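Long-range contact in BH2851 (Bacillus halodurans, PDB 2GFG), which is of unknown function but belongs to the CYTH family and is a putative adenylate cyclase, probably acting on phosphorylated substrates such as nucleotides or polyphosphates: residues D45-I57 / V102-L116. Residues are numbered along the deposited sequence; the frame is centred on the assembly and turned at random.
Sequences DFQLKKQSSALRI and VMDALRDLSIPISQL
The short helix 47-50 and the start of strand 54-60 face helix 101-108 and the turn and loop that follow it, Q47 lying 7.0 Å from I111 and L55 8.9 Å from V102 between CA atoms. The Q51 side chain reaches across to the backbone of L109: its NE2 donates to L109 O at 2.9 Å, the acceptor lying only 7° out of the Q51 amide plane, and OE1 rests against L109 CB and CD2. Replacing Q51 with alanine removes the amide, which is likely to leave L109 O without this donor and a gap beside the I111 methyl CD1. Both helices end in Schellman motifs, with S52 and S110 as the positive-phi residues. In the closed antiparallel barrel of the CYTH domain, the contact packs the helical excursion between strands 76-83 and 117-131 against the start of strand 54-60 and the short helix before it. L55, its CG anti to the backbone N (chi1 -174°), splays two methyls: CD1 meets V102 CG1 at 3.7 Å, while CD2 touches both L106 CD1 and L116 CD1. L48 adds a second fork, CD2 against L106 and I111 and CD1 3.8 Å from L116 CD2. At the outer margin the Q47 amide abuts the P112 ring, with NE2 3.2 Å from CD.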
loop_
_atom_site.group_PDB
_atom_site.type_symbol
_atom_site.label_atom_id
_atom_site.label_comp_id
_atom_site.label_asym_id
_atom_site.label_seq_id
_atom_site.Cartn_x
_atom_site.Cartn_y
_atom_site.Cartn_z
ATOM N N ASP A 45 10.028 -15.705 -10.259
ATOM C CA ASP A 45 10.145 -14.934 -11.517
ATOM C C ASP A 45 9.324 -13.612 -11.508
ATOM O O ASP A 45 9.250 -12.925 -12.523
ATOM C CB ASP A 45 9.710 -15.788 -12.695
ATOM C CG ASP A 45 8.237 -16.049 -12.699
ATOM O OD1 ASP A 45 7.739 -16.639 -11.714
ATOM O OD2 ASP A 45 7.565 -15.638 -13.672
ATOM N N PHE A 46 8.670 -13.312 -10.379
ATOM C CA PHE A 46 7.917 -12.059 -10.195
ATOM C C PHE A 46 6.691 -11.940 -11.149
ATOM O O PHE A 46 6.544 -10.944 -11.869
ATOM C CB PHE A 46 8.850 -10.825 -10.331
ATOM C CG PHE A 46 10.031 -10.842 -9.381
ATOM C CD1 PHE A 46 9.919 -10.295 -8.095
ATOM C CD2 PHE A 46 11.258 -11.392 -9.775
ATOM C CE1 PHE A 46 11.010 -10.310 -7.207
ATOM C CE2 PHE A 46 12.362 -11.408 -8.892
ATOM C CZ PHE A 46 12.237 -10.866 -7.613
ATOM N N GLN A 47 5.799 -12.938 -11.095
ATOM C CA GLN A 47 4.601 -12.974 -11.986
ATOM C C GLN A 47 3.587 -11.858 -11.691
ATOM O O GLN A 47 3.008 -11.283 -12.621
ATOM C CB GLN A 47 3.911 -14.346 -11.930
ATOM C CG GLN A 47 4.693 -15.440 -12.650
ATOM C CD GLN A 47 3.919 -16.750 -12.808
ATOM O OE1 GLN A 47 4.453 -17.832 -12.541
ATOM N NE2 GLN A 47 2.669 -16.658 -13.282
ATOM N N LEU A 48 3.377 -11.550 -10.407
ATOM C CA LEU A 48 2.452 -10.466 -10.027
ATOM C C LEU A 48 2.950 -9.114 -10.555
ATOM O O LEU A 48 2.158 -8.298 -11.033
ATOM C CB LEU A 48 2.258 -10.404 -8.506
ATOM C CG LEU A 48 1.432 -11.526 -7.869
ATOM C CD1 LEU A 48 1.674 -11.582 -6.347
ATOM C CD2 LEU A 48 -0.042 -11.345 -8.167
ATOM N N LYS A 49 4.266 -8.902 -10.492
ATOM C CA LYS A 49 4.883 -7.673 -11.005
ATOM C C LYS A 49 4.644 -7.552 -12.528
ATOM O O LYS A 49 4.270 -6.493 -13.018
ATOM C CB LYS A 49 6.400 -7.656 -10.697
ATOM C CG LYS A 49 7.000 -6.251 -10.486
ATOM C CD LYS A 49 7.277 -5.535 -11.790
ATOM C CE LYS A 49 7.889 -4.163 -11.546
ATOM N NZ LYS A 49 7.983 -3.366 -12.799
ATOM N N LYS A 50 4.814 -8.668 -13.242
ATOM C CA LYS A 50 4.625 -8.707 -14.710
ATOM C C LYS A 50 3.162 -8.482 -15.138
ATOM O O LYS A 50 2.904 -8.089 -16.271
ATOM C CB LYS A 50 5.145 -10.033 -15.277
ATOM C CG LYS A 50 6.656 -10.180 -15.166
ATOM C CD LYS A 50 7.113 -11.592 -15.446
ATOM C CE LYS A 50 8.640 -11.666 -15.532
ATOM N NZ LYS A 50 9.124 -13.057 -15.789
ATOM N N GLN A 51 2.218 -8.745 -14.227
ATOM C CA GLN A 51 0.799 -8.441 -14.466
ATOM C C GLN A 51 0.365 -7.153 -13.725
ATOM O O GLN A 51 -0.830 -6.904 -13.542
ATOM C CB GLN A 51 -0.067 -9.625 -14.063
ATOM C CG GLN A 51 0.271 -10.902 -14.842
ATOM C CD GLN A 51 -0.815 -11.958 -14.764
ATOM O OE1 GLN A 51 -2.002 -11.643 -14.730
ATOM N NE2 GLN A 51 -0.413 -13.219 -14.800
ATOM N N SER A 52 1.357 -6.312 -13.374
ATOM C CA SER A 52 1.130 -5.021 -12.693
ATOM C C SER A 52 0.260 -5.159 -11.425
ATOM O O SER A 52 -0.500 -4.241 -11.065
ATOM C CB SER A 52 0.528 -4.007 -13.668
ATOM O OG SER A 52 1.380 -3.829 -14.795
ATOM N N SER A 53 0.440 -6.276 -10.719
ATOM C CA SER A 53 -0.345 -6.577 -9.531
ATOM C C SER A 53 0.537 -6.725 -8.313
ATOM O O SER A 53 1.764 -6.924 -8.431
ATOM C CB SER A 53 -1.149 -7.856 -9.741
ATOM O OG SER A 53 -2.122 -7.677 -10.755
ATOM N N ALA A 54 -0.090 -6.631 -7.137
ATOM C CA ALA A 54 0.605 -6.744 -5.867
ATOM C C ALA A 54 -0.260 -7.489 -4.858
ATOM O O ALA A 54 -1.464 -7.180 -4.698
ATOM C CB ALA A 54 0.968 -5.360 -5.334
ATOM N N LEU A 55 0.354 -8.458 -4.170
ATOM C CA LEU A 55 -0.326 -9.282 -3.180
ATOM C C LEU A 55 0.366 -9.115 -1.837
ATOM O O LEU A 55 1.586 -9.289 -1.735
ATOM C CB LEU A 55 -0.286 -10.752 -3.608
ATOM C CG LEU A 55 -1.075 -11.773 -2.780
ATOM C CD1 LEU A 55 -2.543 -11.576 -2.938
ATOM C CD2 LEU A 55 -0.691 -13.191 -3.193
ATOM N N ARG A 56 -0.406 -8.768 -0.811
ATOM C CA ARG A 56 0.128 -8.626 0.548
ATOM C C ARG A 56 -0.831 -9.153 1.591
ATOM O O ARG A 56 -2.031 -9.328 1.326
ATOM C CB ARG A 56 0.437 -7.148 0.861
ATOM C CG ARG A 56 -0.810 -6.234 0.882
ATOM C CD ARG A 56 -0.544 -4.902 1.556
ATOM N NE ARG A 56 -1.804 -4.153 1.756
ATOM C CZ ARG A 56 -2.154 -3.016 1.123
ATOM N NH1 ARG A 56 -1.295 -2.362 0.329
ATOM N NH2 ARG A 56 -3.347 -2.474 1.371
ATOM N N ILE A 57 -0.283 -9.452 2.765
ATOM C CA ILE A 57 -1.068 -9.602 3.984
ATOM C C ILE A 57 -0.672 -8.455 4.927
ATOM O O ILE A 57 0.497 -8.310 5.263
ATOM C CB ILE A 57 -0.816 -10.966 4.674
ATOM C CG1 ILE A 57 -1.410 -12.096 3.833
ATOM C CG2 ILE A 57 -1.423 -10.977 6.097
ATOM C CD1 ILE A 57 -1.025 -13.496 4.306
ATOM N N VAL A 102 -9.805 -13.311 -2.910
ATOM C CA VAL A 102 -8.412 -13.028 -3.264
ATOM C C VAL A 102 -7.838 -14.207 -4.058
ATOM O O VAL A 102 -7.279 -14.024 -5.133
ATOM C CB VAL A 102 -7.540 -12.748 -2.006
ATOM C CG1 VAL A 102 -6.069 -12.573 -2.388
ATOM C CG2 VAL A 102 -8.045 -11.512 -1.277
HETATM N N MSE A 103 -8.010 -15.415 -3.508
HETATM C CA MSE A 103 -7.611 -16.664 -4.178
HETATM C C MSE A 103 -8.243 -16.756 -5.575
HETATM O O MSE A 103 -7.557 -17.074 -6.556
HETATM C CB MSE A 103 -8.038 -17.871 -3.311
HETATM C CG MSE A 103 -7.766 -19.254 -3.908
HETATM SE SE MSE A 103 -5.965 -19.823 -3.702
HETATM C CE MSE A 103 -5.944 -20.111 -1.824
ATOM N N ASP A 104 -9.542 -16.441 -5.657
ATOM C CA ASP A 104 -10.287 -16.481 -6.935
ATOM C C ASP A 104 -9.677 -15.547 -7.981
ATOM O O ASP A 104 -9.477 -15.938 -9.119
ATOM C CB ASP A 104 -11.755 -16.102 -6.715
ATOM C CG ASP A 104 -12.532 -17.158 -5.927
ATOM O OD1 ASP A 104 -12.049 -18.324 -5.802
ATOM O OD2 ASP A 104 -13.634 -16.823 -5.437
ATOM N N ALA A 105 -9.394 -14.308 -7.576
ATOM C CA ALA A 105 -8.802 -13.302 -8.477
ATOM C C ALA A 105 -7.377 -13.683 -8.921
ATOM O O ALA A 105 -6.970 -13.360 -10.033
ATOM C CB ALA A 105 -8.798 -11.947 -7.820
ATOM N N LEU A 106 -6.619 -14.344 -8.029
ATOM C CA LEU A 106 -5.272 -14.833 -8.374
ATOM C C LEU A 106 -5.353 -15.924 -9.432
ATOM O O LEU A 106 -4.610 -15.898 -10.420
ATOM C CB LEU A 106 -4.538 -15.372 -7.127
ATOM C CG LEU A 106 -4.080 -14.361 -6.077
ATOM C CD1 LEU A 106 -3.475 -15.086 -4.897
ATOM C CD2 LEU A 106 -3.087 -13.368 -6.653
ATOM N N ARG A 107 -6.286 -16.865 -9.237
ATOM C CA ARG A 107 -6.506 -17.952 -10.198
ATOM C C ARG A 107 -7.057 -17.439 -11.543
ATOM O O ARG A 107 -6.710 -17.970 -12.586
ATOM C CB ARG A 107 -7.423 -19.040 -9.596
ATOM C CG ARG A 107 -6.722 -19.854 -8.488
ATOM C CD ARG A 107 -7.451 -21.166 -8.119
ATOM N NE ARG A 107 -8.459 -20.971 -7.058
ATOM C CZ ARG A 107 -8.702 -21.836 -6.042
ATOM N NH1 ARG A 107 -7.936 -22.930 -5.852
ATOM N NH2 ARG A 107 -9.661 -21.554 -5.156
ATOM N N ASP A 108 -7.862 -16.362 -11.508
ATOM C CA ASP A 108 -8.338 -15.702 -12.763
ATOM C C ASP A 108 -7.175 -15.056 -13.555
ATOM O O ASP A 108 -7.266 -14.890 -14.766
ATOM C CB ASP A 108 -9.404 -14.637 -12.464
ATOM C CG ASP A 108 -10.723 -15.232 -11.974
ATOM O OD1 ASP A 108 -10.907 -16.473 -12.037
ATOM O OD2 ASP A 108 -11.582 -14.449 -11.520
ATOM N N LEU A 109 -6.106 -14.678 -12.847
ATOM C CA LEU A 109 -4.889 -14.114 -13.478
ATOM C C LEU A 109 -3.844 -15.202 -13.865
ATOM O O LEU A 109 -2.743 -14.871 -14.310
ATOM C CB LEU A 109 -4.238 -13.076 -12.540
ATOM C CG LEU A 109 -5.043 -11.793 -12.279
ATOM C CD1 LEU A 109 -4.403 -10.985 -11.173
ATOM C CD2 LEU A 109 -5.184 -10.945 -13.549
ATOM N N SER A 110 -4.215 -16.486 -13.707
ATOM C CA SER A 110 -3.312 -17.642 -13.996
ATOM C C SER A 110 -2.014 -17.613 -13.151
ATOM O O SER A 110 -0.950 -18.059 -13.600
ATOM C CB SER A 110 -2.991 -17.743 -15.506
ATOM O OG SER A 110 -4.135 -18.137 -16.243
ATOM N N ILE A 111 -2.137 -17.135 -11.913
ATOM C CA ILE A 111 -1.023 -17.102 -10.975
ATOM C C ILE A 111 -0.931 -18.458 -10.292
ATOM O O ILE A 111 -1.884 -18.877 -9.647
ATOM C CB ILE A 111 -1.223 -16.010 -9.874
ATOM C CG1 ILE A 111 -1.447 -14.625 -10.495
ATOM C CG2 ILE A 111 -0.011 -15.984 -8.900
ATOM C CD1 ILE A 111 -0.209 -14.023 -11.177
ATOM N N PRO A 112 0.219 -19.168 -10.445
ATOM C CA PRO A 112 0.369 -20.430 -9.721
ATOM C C PRO A 112 0.563 -20.176 -8.216
ATOM O O PRO A 112 1.618 -19.695 -7.801
ATOM C CB PRO A 112 1.621 -21.046 -10.350
ATOM C CG PRO A 112 2.408 -19.877 -10.834
ATOM C CD PRO A 112 1.409 -18.860 -11.270
ATOM N N ILE A 113 -0.487 -20.443 -7.427
ATOM C CA ILE A 113 -0.474 -20.184 -5.965
ATOM C C ILE A 113 0.600 -21.007 -5.231
ATOM O O ILE A 113 1.183 -20.538 -4.241
ATOM C CB ILE A 113 -1.902 -20.422 -5.321
ATOM C CG1 ILE A 113 -2.879 -19.305 -5.748
ATOM C CG2 ILE A 113 -1.830 -20.491 -3.779
ATOM C CD1 ILE A 113 -3.808 -19.696 -6.839
ATOM N N SER A 114 0.886 -22.205 -5.744
ATOM C CA SER A 114 1.958 -23.063 -5.197
ATOM C C SER A 114 3.366 -22.434 -5.342
ATOM O O SER A 114 4.309 -22.871 -4.684
ATOM C CB SER A 114 1.947 -24.422 -5.887
ATOM O OG SER A 114 2.351 -24.303 -7.242
ATOM N N GLN A 115 3.503 -21.460 -6.256
ATOM C CA GLN A 115 4.779 -20.757 -6.471
ATOM C C GLN A 115 4.904 -19.458 -5.654
ATOM O O GLN A 115 5.994 -18.875 -5.580
ATOM C CB GLN A 115 4.968 -20.450 -7.963
ATOM C CG GLN A 115 5.048 -21.690 -8.845
ATOM C CD GLN A 115 6.229 -22.588 -8.491
ATOM O OE1 GLN A 115 6.054 -23.770 -8.186
ATOM N NE2 GLN A 115 7.431 -22.012 -8.468
ATOM N N LEU A 116 3.789 -18.995 -5.069
ATOM C CA LEU A 116 3.802 -17.773 -4.237
ATOM C C LEU A 116 4.450 -18.049 -2.899
ATOM O O LEU A 116 4.273 -19.121 -2.326
ATOM C CB LEU A 116 2.375 -17.244 -4.010
ATOM C CG LEU A 116 1.688 -16.556 -5.184
ATOM C CD1 LEU A 116 0.212 -16.343 -4.875
ATOM C CD2 LEU A 116 2.363 -15.231 -5.510
#